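Local coordinates for racemase (Pseudovibrio sp. JE062, PDB 3MKC), which belongs to the enolase superfamily, pairing a mandelate racemase/muconate lactonizing enzyme-type N-terminal domain with a TIM-barrel-type C-terminal domain, at residues Gly262-Glu274 / Arg290-Met303. Sequence-based numbering, arbitrary orientation.
Sequences GAEMSTTRFEAEE and RCGGLTELRRITEM
Met-265 meets Arg-290 where two consecutive strand-loop-helix units of the enolase-type barrel domain lie side by side, their helices 268-274 and 293-303 running nearly parallel at 27°. The carbonyl O of Met-265, in the type I turn Ala-263 to Ser-266, receives Arg-290 NH2 at 2.8 Å in an almost straight bond lying in the guanidinium plane. Water 1 donates to the carbonyls of Glu-264 and Ser-266 and weakly accepts from Arg-290 NE, while NH1 of that arginine pairs with Asp-49. Thr-267 lays its CG2 against the carbonyl of Arg-290, and the N of Thr-268 then bonds Cys-291 O at 3.0 Å.

Arg-269 is the centre of the contact. Glu-296, bent at chi2 (71°), brings its carboxylate to the backbone N of Arg-269, where OE2 accepts both that N (2.7 Å, from above the carboxylate plane) and Arg-269 NH1 (3.0 Å, on the syn lone pair). Guanidinium and carboxylate stand almost perpendicular. Arg-299 turns NE and NH2 together onto OE1 of Glu-296, each at 2.8 Å. It also lies over one face of the Arg-269 guanidinium, with Phe-270 CZ over the other; the shared carboxylate probably offsets the two positive charges.

Farther along, Ala-272 CB packs on Ile-300 CG2 and Met-303 CE. Glu-273, its carboxylate turned to Thr-277, rests CB 3.6 Å from the selenium of selenomethionine Met-303.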
loop_
_atom_site.group_PDB
_atom_site.type_symbol
_atom_site.label_atom_id
_atom_site.label_comp_id
_atom_site.label_asym_id
_atom_site.label_seq_id
_atom_site.Cartn_x
_atom_site.Cartn_y
_atom_site.Cartn_z
ATOM N N GLY A 262 -7.296 1.899 10.412
ATOM C CA GLY A 262 -7.540 0.474 10.488
ATOM C C GLY A 262 -7.403 -0.160 9.117
ATOM O O GLY A 262 -7.188 0.537 8.121
ATOM N N ALA A 263 -7.478 -1.490 9.085
ATOM C CA ALA A 263 -7.445 -2.263 7.842
ATOM C C ALA A 263 -6.102 -2.494 7.151
ATOM O O ALA A 263 -6.065 -2.989 6.032
ATOM C CB ALA A 263 -8.432 -1.664 6.854
ATOM N N GLU A 264 -5.008 -2.146 7.813
ATOM C CA GLU A 264 -3.687 -2.344 7.229
ATOM C C GLU A 264 -3.485 -3.753 6.671
ATOM O O GLU A 264 -2.941 -3.913 5.586
ATOM C CB GLU A 264 -2.592 -2.075 8.273
ATOM C CG GLU A 264 -1.246 -2.701 7.895
ATOM C CD GLU A 264 -0.127 -2.371 8.860
ATOM O OE1 GLU A 264 -0.302 -2.570 10.079
ATOM O OE2 GLU A 264 0.939 -1.919 8.388
HETATM N N MSE A 265 -3.919 -4.771 7.413
HETATM C CA MSE A 265 -3.716 -6.156 6.980
HETATM C C MSE A 265 -4.920 -6.831 6.335
HETATM O O MSE A 265 -4.876 -8.020 5.999
HETATM C CB MSE A 265 -3.256 -7.006 8.169
HETATM C CG MSE A 265 -2.020 -6.468 8.889
HETATM SE SE MSE A 265 -1.376 -7.654 10.257
HETATM C CE MSE A 265 -2.398 -7.020 11.737
ATOM N N SER A 266 -5.993 -6.073 6.159
ATOM C CA SER A 266 -7.234 -6.601 5.586
ATOM C C SER A 266 -7.174 -6.891 4.088
ATOM O O SER A 266 -6.214 -6.527 3.408
ATOM C CB SER A 266 -8.354 -5.598 5.816
ATOM O OG SER A 266 -8.113 -4.444 5.026
ATOM N N THR A 267 -8.214 -7.562 3.588
ATOM C CA THR A 267 -8.342 -7.845 2.156
ATOM C C THR A 267 -9.819 -7.731 1.776
ATOM O O THR A 267 -10.704 -8.087 2.561
ATOM C CB THR A 267 -7.824 -9.253 1.757
ATOM O OG1 THR A 267 -8.698 -10.261 2.283
ATOM C CG2 THR A 267 -6.398 -9.462 2.266
ATOM N N THR A 268 -10.049 -7.211 0.573
ATOM C CA THR A 268 -11.354 -6.980 -0.040
ATOM C C THR A 268 -12.128 -5.810 0.528
ATOM O O THR A 268 -11.862 -5.335 1.633
ATOM C CB THR A 268 -12.284 -8.207 0.015
ATOM O OG1 THR A 268 -12.813 -8.345 1.339
ATOM C CG2 THR A 268 -11.528 -9.477 -0.389
ATOM N N ARG A 269 -13.090 -5.351 -0.257
ATOM C CA ARG A 269 -13.931 -4.233 0.131
ATOM C C ARG A 269 -14.901 -4.695 1.204
ATOM O O ARG A 269 -15.526 -3.882 1.874
ATOM C CB ARG A 269 -14.702 -3.722 -1.087
ATOM C CG ARG A 269 -15.516 -4.789 -1.802
ATOM C CD ARG A 269 -16.092 -4.235 -3.100
ATOM N NE ARG A 269 -17.005 -5.161 -3.770
ATOM C CZ ARG A 269 -16.628 -6.292 -4.360
ATOM N NH1 ARG A 269 -15.351 -6.643 -4.367
ATOM N NH2 ARG A 269 -17.531 -7.073 -4.942
ATOM N N PHE A 270 -15.028 -6.008 1.362
ATOM C CA PHE A 270 -15.950 -6.544 2.362
ATOM C C PHE A 270 -15.416 -6.315 3.768
ATOM O O PHE A 270 -16.171 -5.977 4.689
ATOM C CB PHE A 270 -16.175 -8.033 2.096
ATOM C CG PHE A 270 -16.665 -8.312 0.701
ATOM C CD1 PHE A 270 -17.840 -7.732 0.243
ATOM C CD2 PHE A 270 -15.931 -9.109 -0.166
ATOM C CE1 PHE A 270 -18.280 -7.935 -1.062
ATOM C CE2 PHE A 270 -16.360 -9.319 -1.472
ATOM C CZ PHE A 270 -17.533 -8.733 -1.924
ATOM N N GLU A 271 -14.115 -6.516 3.946
ATOM C CA GLU A 271 -13.519 -6.286 5.252
ATOM C C GLU A 271 -13.456 -4.784 5.453
ATOM O O GLU A 271 -13.698 -4.297 6.549
ATOM C CB GLU A 271 -12.108 -6.891 5.342
ATOM C CG GLU A 271 -12.138 -8.411 5.403
ATOM C CD GLU A 271 -10.813 -9.037 5.777
ATOM O OE1 GLU A 271 -9.834 -8.300 6.041
ATOM O OE2 GLU A 271 -10.756 -10.286 5.814
ATOM N N ALA A 272 -13.137 -4.053 4.390
ATOM C CA ALA A 272 -13.064 -2.600 4.498
ATOM C C ALA A 272 -14.401 -2.008 4.951
ATOM O O ALA A 272 -14.436 -1.111 5.782
ATOM C CB ALA A 272 -12.647 -1.983 3.161
ATOM N N GLU A 273 -15.500 -2.511 4.398
ATOM C CA GLU A 273 -16.809 -1.997 4.769
ATOM C C GLU A 273 -17.054 -2.197 6.261
ATOM O O GLU A 273 -17.609 -1.321 6.920
ATOM C CB GLU A 273 -17.908 -2.695 3.958
ATOM C CG GLU A 273 -19.320 -2.210 4.264
ATOM C CD GLU A 273 -19.910 -2.863 5.505
ATOM O OE1 GLU A 273 -19.765 -4.096 5.649
ATOM O OE2 GLU A 273 -20.529 -2.150 6.329
ATOM N N GLU A 274 -16.632 -3.343 6.796
ATOM C CA GLU A 274 -16.833 -3.612 8.217
ATOM C C GLU A 274 -15.977 -2.645 9.045
ATOM O O GLU A 274 -16.393 -2.187 10.107
ATOM C CB GLU A 274 -16.484 -5.076 8.538
ATOM C CG GLU A 274 -16.692 -5.457 9.993
ATOM C CD GLU A 274 -16.413 -6.926 10.278
ATOM O OE1 GLU A 274 -15.580 -7.534 9.568
ATOM O OE2 GLU A 274 -17.016 -7.469 11.231
ATOM N N ARG A 290 -2.232 -6.467 -1.395
ATOM C CA ARG A 290 -2.880 -7.402 -0.487
ATOM C C ARG A 290 -4.393 -7.483 -0.666
ATOM O O ARG A 290 -4.958 -8.568 -0.808
ATOM C CB ARG A 290 -2.625 -7.008 0.974
ATOM C CG ARG A 290 -1.201 -7.169 1.489
ATOM C CD ARG A 290 -1.098 -6.577 2.899
ATOM N NE ARG A 290 -1.911 -7.300 3.879
ATOM C CZ ARG A 290 -1.521 -8.411 4.500
ATOM N NH1 ARG A 290 -0.324 -8.926 4.247
ATOM N NH2 ARG A 290 -2.327 -9.010 5.370
ATOM N N CYS A 291 -5.037 -6.318 -0.661
ATOM C CA CYS A 291 -6.496 -6.240 -0.691
ATOM C C CYS A 291 -7.289 -6.456 -1.959
ATOM O O CYS A 291 -8.514 -6.494 -1.897
ATOM C CB CYS A 291 -6.941 -4.905 -0.094
ATOM S SG CYS A 291 -6.831 -3.523 -1.255
ATOM N N GLY A 292 -6.619 -6.597 -3.099
ATOM C CA GLY A 292 -7.347 -6.783 -4.342
ATOM C C GLY A 292 -6.863 -5.824 -5.421
ATOM O O GLY A 292 -7.520 -5.655 -6.438
ATOM N N GLY A 293 -5.725 -5.176 -5.180
ATOM C CA GLY A 293 -5.156 -4.268 -6.171
ATOM C C GLY A 293 -5.826 -2.915 -6.323
ATOM O O GLY A 293 -6.634 -2.513 -5.481
ATOM N N LEU A 294 -5.485 -2.213 -7.404
ATOM C CA LEU A 294 -6.049 -0.897 -7.677
ATOM C C LEU A 294 -7.559 -0.974 -7.919
ATOM O O LEU A 294 -8.306 -0.071 -7.538
ATOM C CB LEU A 294 -5.335 -0.254 -8.887
ATOM C CG LEU A 294 -3.870 0.145 -8.619
ATOM C CD1 LEU A 294 -3.131 0.436 -9.919
ATOM C CD2 LEU A 294 -3.828 1.367 -7.724
ATOM N N THR A 295 -8.020 -2.058 -8.529
ATOM C CA THR A 295 -9.447 -2.180 -8.791
ATOM C C THR A 295 -10.240 -2.210 -7.489
ATOM O O THR A 295 -11.247 -1.518 -7.349
ATOM C CB THR A 295 -9.762 -3.441 -9.604
ATOM O OG1 THR A 295 -9.094 -3.365 -10.870
ATOM C CG2 THR A 295 -11.254 -3.560 -9.844
ATOM N N GLU A 296 -9.786 -3.002 -6.529
ATOM C CA GLU A 296 -10.509 -3.075 -5.265
ATOM C C GLU A 296 -10.300 -1.780 -4.478
ATOM O O GLU A 296 -11.198 -1.318 -3.775
ATOM C CB GLU A 296 -10.037 -4.278 -4.445
ATOM C CG GLU A 296 -10.956 -4.594 -3.255
ATOM C CD GLU A 296 -12.310 -5.168 -3.670
ATOM O OE1 GLU A 296 -12.777 -4.869 -4.785
ATOM O OE2 GLU A 296 -12.913 -5.909 -2.863
ATOM N N LEU A 297 -9.119 -1.179 -4.603
ATOM C CA LEU A 297 -8.858 0.070 -3.893
ATOM C C LEU A 297 -9.776 1.181 -4.400
ATOM O O LEU A 297 -10.140 2.096 -3.650
ATOM C CB LEU A 297 -7.386 0.479 -4.033
ATOM C CG LEU A 297 -6.454 -0.196 -3.021
ATOM C CD1 LEU A 297 -5.013 0.147 -3.337
ATOM C CD2 LEU A 297 -6.799 0.263 -1.606
ATOM N N ARG A 298 -10.158 1.106 -5.669
ATOM C CA ARG A 298 -11.061 2.108 -6.219
ATOM C C ARG A 298 -12.449 1.926 -5.603
ATOM O O ARG A 298 -13.094 2.898 -5.216
ATOM C CB ARG A 298 -11.163 1.984 -7.737
ATOM C CG ARG A 298 -12.036 3.055 -8.357
ATOM C CD ARG A 298 -12.183 2.868 -9.856
ATOM N NE ARG A 298 -12.739 4.064 -10.475
ATOM C CZ ARG A 298 -12.934 4.214 -11.782
ATOM N NH1 ARG A 298 -12.622 3.237 -12.626
ATOM N NH2 ARG A 298 -13.434 5.353 -12.248
ATOM N N ARG A 299 -12.918 0.682 -5.521
ATOM C CA ARG A 299 -14.235 0.451 -4.927
ATOM C C ARG A 299 -14.217 0.841 -3.463
ATOM O O ARG A 299 -15.155 1.457 -2.956
ATOM C CB ARG A 299 -14.653 -1.013 -5.069
ATOM C CG ARG A 299 -15.164 -1.340 -6.462
ATOM C CD ARG A 299 -15.752 -2.730 -6.532
ATOM N NE ARG A 299 -14.728 -3.769 -6.517
ATOM C CZ ARG A 299 -14.407 -4.514 -7.575
ATOM N NH1 ARG A 299 -15.024 -4.329 -8.732
ATOM N NH2 ARG A 299 -13.486 -5.461 -7.471
ATOM N N ILE A 300 -13.133 0.479 -2.790
ATOM C CA ILE A 300 -12.971 0.783 -1.382
ATOM C C ILE A 300 -12.953 2.287 -1.129
ATOM O O ILE A 300 -13.571 2.774 -0.185
ATOM C CB ILE A 300 -11.665 0.178 -0.858
ATOM C CG1 ILE A 300 -11.789 -1.346 -0.844
ATOM C CG2 ILE A 300 -11.329 0.746 0.518
ATOM C CD1 ILE A 300 -10.494 -2.062 -0.496
ATOM N N THR A 301 -12.252 3.028 -1.980
ATOM C CA THR A 301 -12.160 4.463 -1.781
ATOM C C THR A 301 -13.453 5.221 -2.064
ATOM O O THR A 301 -13.789 6.166 -1.355
ATOM C CB THR A 301 -11.018 5.057 -2.629
ATOM O OG1 THR A 301 -9.797 4.381 -2.307
ATOM C CG2 THR A 301 -10.846 6.543 -2.321
ATOM N N GLU A 302 -14.182 4.813 -3.097
ATOM C CA GLU A 302 -15.424 5.498 -3.427
ATOM C C GLU A 302 -16.420 5.255 -2.309
ATOM O O GLU A 302 -17.204 6.134 -1.980
ATOM C CB GLU A 302 -15.969 5.025 -4.782
ATOM C CG GLU A 302 -15.016 5.365 -5.938
ATOM C CD GLU A 302 -15.623 5.191 -7.330
ATOM O OE1 GLU A 302 -16.545 4.366 -7.506
ATOM O OE2 GLU A 302 -15.151 5.877 -8.259
HETATM N N MSE A 303 -16.366 4.065 -1.715
HETATM C CA MSE A 303 -17.253 3.731 -0.597
HETATM C C MSE A 303 -16.829 4.571 0.605
HETATM O O MSE A 303 -17.659 5.107 1.347
HETATM C CB MSE A 303 -17.138 2.239 -0.251
HETATM C CG MSE A 303 -17.791 1.839 1.096
HETATM SE SE MSE A 303 -17.785 -0.038 1.535
HETATM C CE MSE A 303 -15.927 -0.312 1.486
HETATM O O HOH W 1 -4.121 -4.868 3.242
#